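Side-chain contacts in Rio2 kinase (Chaetomium thermophilum, PDB 4GYI), which probably phosphorylates protein serine and threonine residues with ATP and magnesium, and has an ATPase-dependent role on the maturing pre-40S ribosomal subunit: residues A[212-217]-A[229-234]; A[283-286]-A[290-293]. All coordinates share one frame; numbering follows the deposited sequence.

Interaction 1 (A[212-217]-A[229-234])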
# COMPACT_ATOMS: atom_id res chain seq x y z
N ALA A 212 -26.12 -0.06 7.42
CA ALA A 212 -26.29 -1.51 7.59
C ALA A 212 -25.34 -2.29 6.70
O ALA A 212 -24.80 -3.32 7.11
CB ALA A 212 -27.71 -1.90 7.30
N ASP A 213 -25.12 -1.82 5.48
CA ASP A 213 -24.15 -2.46 4.60
C ASP A 213 -22.70 -2.40 5.17
O ASP A 213 -21.98 -3.40 5.18
CB ASP A 213 -24.25 -1.91 3.17
CG ASP A 213 -25.47 -2.46 2.41
OD1 ASP A 213 -26.35 -3.11 3.03
OD2 ASP A 213 -25.55 -2.24 1.18
N LEU A 214 -22.29 -1.24 5.67
CA LEU A 214 -20.94 -1.10 6.23
C LEU A 214 -20.75 -1.98 7.47
O LEU A 214 -19.70 -2.60 7.64
CB LEU A 214 -20.65 0.36 6.55
CG LEU A 214 -20.69 1.24 5.29
CD1 LEU A 214 -20.56 2.70 5.64
CD2 LEU A 214 -19.59 0.82 4.30
N ILE A 215 -21.77 -2.03 8.32
CA ILE A 215 -21.73 -2.85 9.52
C ILE A 215 -21.65 -4.32 9.16
O ILE A 215 -20.85 -5.06 9.72
CB ILE A 215 -22.97 -2.62 10.41
CG1 ILE A 215 -22.95 -1.19 10.98
CG2 ILE A 215 -23.02 -3.64 11.54
CD1 ILE A 215 -21.66 -0.82 11.73
N ALA A 216 -22.47 -4.75 8.20
CA ALA A 216 -22.37 -6.12 7.71
C ALA A 216 -20.94 -6.43 7.21
O ALA A 216 -20.40 -7.51 7.47
CB ALA A 216 -23.43 -6.42 6.62
N LEU A 217 -20.30 -5.47 6.53
CA LEU A 217 -18.92 -5.67 6.11
C LEU A 217 -17.95 -5.91 7.27
O LEU A 217 -17.10 -6.79 7.20
CB LEU A 217 -18.41 -4.50 5.25
CG LEU A 217 -18.73 -4.57 3.77
CD1 LEU A 217 -18.16 -3.37 3.06
CD2 LEU A 217 -18.21 -5.86 3.18
N GLY A 229 -8.98 -2.12 10.66
CA GLY A 229 -8.07 -1.32 11.46
C GLY A 229 -7.98 0.14 11.02
O GLY A 229 -7.41 0.97 11.73
N ASP A 230 -8.53 0.46 9.86
CA ASP A 230 -8.57 1.86 9.42
C ASP A 230 -9.84 2.08 8.59
O ASP A 230 -9.81 2.64 7.50
CB ASP A 230 -7.29 2.19 8.64
CG ASP A 230 -7.12 3.68 8.41
OD1 ASP A 230 -7.77 4.46 9.13
OD2 ASP A 230 -6.34 4.05 7.49
N PHE A 231 -10.95 1.59 9.13
CA PHE A 231 -12.22 1.50 8.42
C PHE A 231 -12.94 2.82 8.63
O PHE A 231 -13.54 3.05 9.67
CB PHE A 231 -13.03 0.31 8.97
CG PHE A 231 -14.16 -0.15 8.07
CD1 PHE A 231 -13.95 -1.16 7.14
CD2 PHE A 231 -15.44 0.38 8.19
CE1 PHE A 231 -14.99 -1.61 6.32
CE2 PHE A 231 -16.47 -0.06 7.37
CZ PHE A 231 -16.25 -1.06 6.43
N ASN A 232 -12.85 3.69 7.64
CA ASN A 232 -13.41 5.03 7.74
C ASN A 232 -13.75 5.55 6.35
O ASN A 232 -13.65 4.82 5.37
CB ASN A 232 -12.44 5.97 8.48
CG ASN A 232 -11.09 6.05 7.81
OD1 ASN A 232 -11.00 6.22 6.59
ND2 ASN A 232 -10.03 5.92 8.59
N GLU A 233 -14.14 6.81 6.27
CA GLU A 233 -14.77 7.34 5.07
C GLU A 233 -13.76 7.62 3.95
O GLU A 233 -14.15 8.00 2.85
CB GLU A 233 -15.59 8.60 5.40
CG GLU A 233 -14.74 9.80 5.89
CD GLU A 233 -14.59 9.84 7.41
OE1 GLU A 233 -14.86 8.82 8.08
OE2 GLU A 233 -14.21 10.92 7.93
N PHE A 234 -12.48 7.41 4.24
CA PHE A 234 -11.41 7.52 3.25
C PHE A 234 -11.06 6.18 2.63
O PHE A 234 -10.50 6.14 1.54
CB PHE A 234 -10.14 8.12 3.87
CG PHE A 234 -10.35 9.47 4.47
CD1 PHE A 234 -10.34 10.60 3.67
CD2 PHE A 234 -10.57 9.61 5.84
CE1 PHE A 234 -10.54 11.87 4.22
CE2 PHE A 234 -10.78 10.87 6.39
CZ PHE A 234 -10.76 12.00 5.58
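F231 belongs to the segment that corresponds to the catalytic loop of protein kinases, and its ring is the group that reaches helix 207-223, where it meets L214 and L217. The backbones stay well apart, with the CA atoms of L214 and F231 9.4 Å from each other, and the side chain of F231 bridges a little over half of that interval. Its far end makes the contact: CZ of F231 lies 4.0 Å from the carbonyl O of L214, and CE2 of F231 is 4.3 Å from CB of L214. Three residues further along the helix, CB of L217 packs 4.2 Å from CZ of F231. The ring gets there because CG of F231 stands opposite its own backbone N (chi1 -162°). All three residues are buried, yet only 111 Å² is buried between the segments, both sides summed: a light van der Waals contact in which the ring meets a backbone carbonyl and two aliphatic CB atoms.

Beyond F231 the loop turns: OD1 of N232 accepts the backbone N of F234 at 3.0 Å (N-H...O angle 152°), an Asx turn. The turn leads into F234, whose O is hydrogen-bonded to O3' of ADP, whereas the side chain of F231 remains about 10 Å from the magnesium ion.

The carboxylate of D277 takes the backbone N of both G229 and F231, recalling the helix F aspartate that holds the catalytic loop in other kinases. I236 and I256, from strands 236-242 and 250-256, and I281 of helix 270-289 also pack on F231, which thus sits between two helices and two strands.

Interaction 2 (A[283-286]-A[290-293])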
# COMPACT_ATOMS: atom_id res chain seq x y z
N ARG A 283 -19.58 7.63 14.10
CA ARG A 283 -19.22 9.05 14.12
C ARG A 283 -19.53 9.71 12.77
O ARG A 283 -20.23 10.72 12.73
CB ARG A 283 -17.74 9.24 14.44
CG ARG A 283 -17.41 9.50 15.89
CD ARG A 283 -15.96 9.95 16.01
NE ARG A 283 -15.67 11.01 15.05
CZ ARG A 283 -15.45 12.28 15.37
NH1 ARG A 283 -15.47 12.66 16.64
NH2 ARG A 283 -15.20 13.17 14.42
N PHE A 284 -19.02 9.13 11.69
CA PHE A 284 -19.24 9.68 10.36
C PHE A 284 -20.73 9.82 10.04
O PHE A 284 -21.19 10.88 9.63
CB PHE A 284 -18.54 8.85 9.28
CG PHE A 284 -18.81 9.35 7.90
CD1 PHE A 284 -18.17 10.49 7.42
CD2 PHE A 284 -19.74 8.70 7.09
CE1 PHE A 284 -18.43 10.96 6.14
CE2 PHE A 284 -20.02 9.17 5.82
CZ PHE A 284 -19.35 10.29 5.33
N PHE A 285 -21.48 8.75 10.27
CA PHE A 285 -22.92 8.78 10.02
C PHE A 285 -23.66 9.76 10.91
O PHE A 285 -24.74 10.21 10.56
CB PHE A 285 -23.52 7.38 10.14
CG PHE A 285 -23.41 6.61 8.87
CD1 PHE A 285 -24.53 6.34 8.11
CD2 PHE A 285 -22.17 6.21 8.39
CE1 PHE A 285 -24.42 5.64 6.91
CE2 PHE A 285 -22.06 5.52 7.21
CZ PHE A 285 -23.18 5.23 6.47
N GLU A 286 -23.06 10.12 12.03
CA GLU A 286 -23.72 11.04 12.92
C GLU A 286 -23.47 12.46 12.44
O GLU A 286 -24.41 13.26 12.34
CB GLU A 286 -23.24 10.84 14.36
CG GLU A 286 -24.19 11.37 15.41
CD GLU A 286 -24.13 12.88 15.54
OE1 GLU A 286 -23.08 13.46 15.21
OE2 GLU A 286 -25.15 13.48 15.96
N HIS A 290 -26.50 12.90 10.07
CA HIS A 290 -27.28 13.03 11.30
C HIS A 290 -28.09 11.76 11.54
O HIS A 290 -29.27 11.81 11.89
CB HIS A 290 -28.16 14.27 11.24
CG HIS A 290 -27.38 15.52 10.99
ND1 HIS A 290 -26.65 16.15 11.98
CD2 HIS A 290 -27.17 16.23 9.86
CE1 HIS A 290 -26.04 17.20 11.47
NE2 HIS A 290 -26.34 17.28 10.19
N PHE A 291 -27.42 10.63 11.33
CA PHE A 291 -28.03 9.32 11.51
C PHE A 291 -27.37 8.59 12.67
O PHE A 291 -26.15 8.61 12.83
CB PHE A 291 -27.87 8.47 10.25
CG PHE A 291 -28.32 7.06 10.43
CD1 PHE A 291 -29.66 6.73 10.30
CD2 PHE A 291 -27.41 6.06 10.74
CE1 PHE A 291 -30.08 5.42 10.47
CE2 PHE A 291 -27.83 4.74 10.91
CZ PHE A 291 -29.16 4.42 10.78
N VAL A 292 -28.20 7.93 13.46
CA VAL A 292 -27.75 7.22 14.63
C VAL A 292 -28.54 5.92 14.71
O VAL A 292 -29.77 5.94 14.80
CB VAL A 292 -28.04 8.04 15.89
CG1 VAL A 292 -27.87 7.18 17.16
CG2 VAL A 292 -27.14 9.28 15.92
N SER A 293 -27.84 4.79 14.67
CA SER A 293 -28.55 3.52 14.72
C SER A 293 -29.23 3.30 16.07
O SER A 293 -28.68 3.65 17.12
CB SER A 293 -27.62 2.34 14.45
OG SER A 293 -28.36 1.13 14.40
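F291 lays its ring beside that of F285, the two side chains pointing the same way, with CD2 of F291 3.9 Å from CD1 of F285. The ring contact rests on these two corners, and the approach is oblique. With CG of F291 anti to the backbone N (chi1 173°), the ring extends alongside F285. CB of F291 itself rests 3.6 Å from the carbonyl O of F285.

That same oxygen is the polar centre of the contact. It accepts the backbone N of F291 at 2.8 Å, with an N-H...O angle of 162°. The bond links residues six positions apart and folds the chain back over the last turn of helix 270-289. The reversal is made at H290, the first residue after the helix to leave helical angles, whose phi is positive. Two CA-H...O contacts flank the bond: CA of H290 lies 3.1 Å from O of E286, and CA of E286 is 3.4 Å from O of F291.

On the outer side, E286 and V292 run alongside each other, with CG of E286 3.7 Å from CG2 of V292. This leaves the carboxylate outside the overlap. OE2 of E286 stays 5.0 Å from ND1 of H290, too far for a salt bridge, although a charged imidazole might feel it weakly.

Y211 of helix 207-223 meets both phenyl rings, edge-to-face with F285, and so joins them to the neighbouring helix. H290, F291 and V292 also touch a crystal neighbour, which may influence their exact pose. Chemically, a short, nearly straight backbone hydrogen bond with aromatic packing on its inner side is consistent with a helix end held mainly by main-chain bonding and ring contacts, with no salt bridge between E286 and H290.

In the fold
From the N terminus, helix 207-223 supplies the first half of interaction 1, and the chain returns to it 12 residues later through strand 226-227 and the loop 229-234. Strands 236-242 and 250-256 follow before helix 270-289 brings in interaction 2, a short closure made by the helix end and the loop that leaves it. The two contacts are in series, neither nested nor crossed, with centres 13 Å apart. They nonetheless touch: CD1 of L214 lies 3.6 Å from CE2 of F285, and CD of E233 3.6 Å from CD1 of F284. Helix 270-289 therefore packs against both segments of interaction 1, joining three elements of the RIO domain.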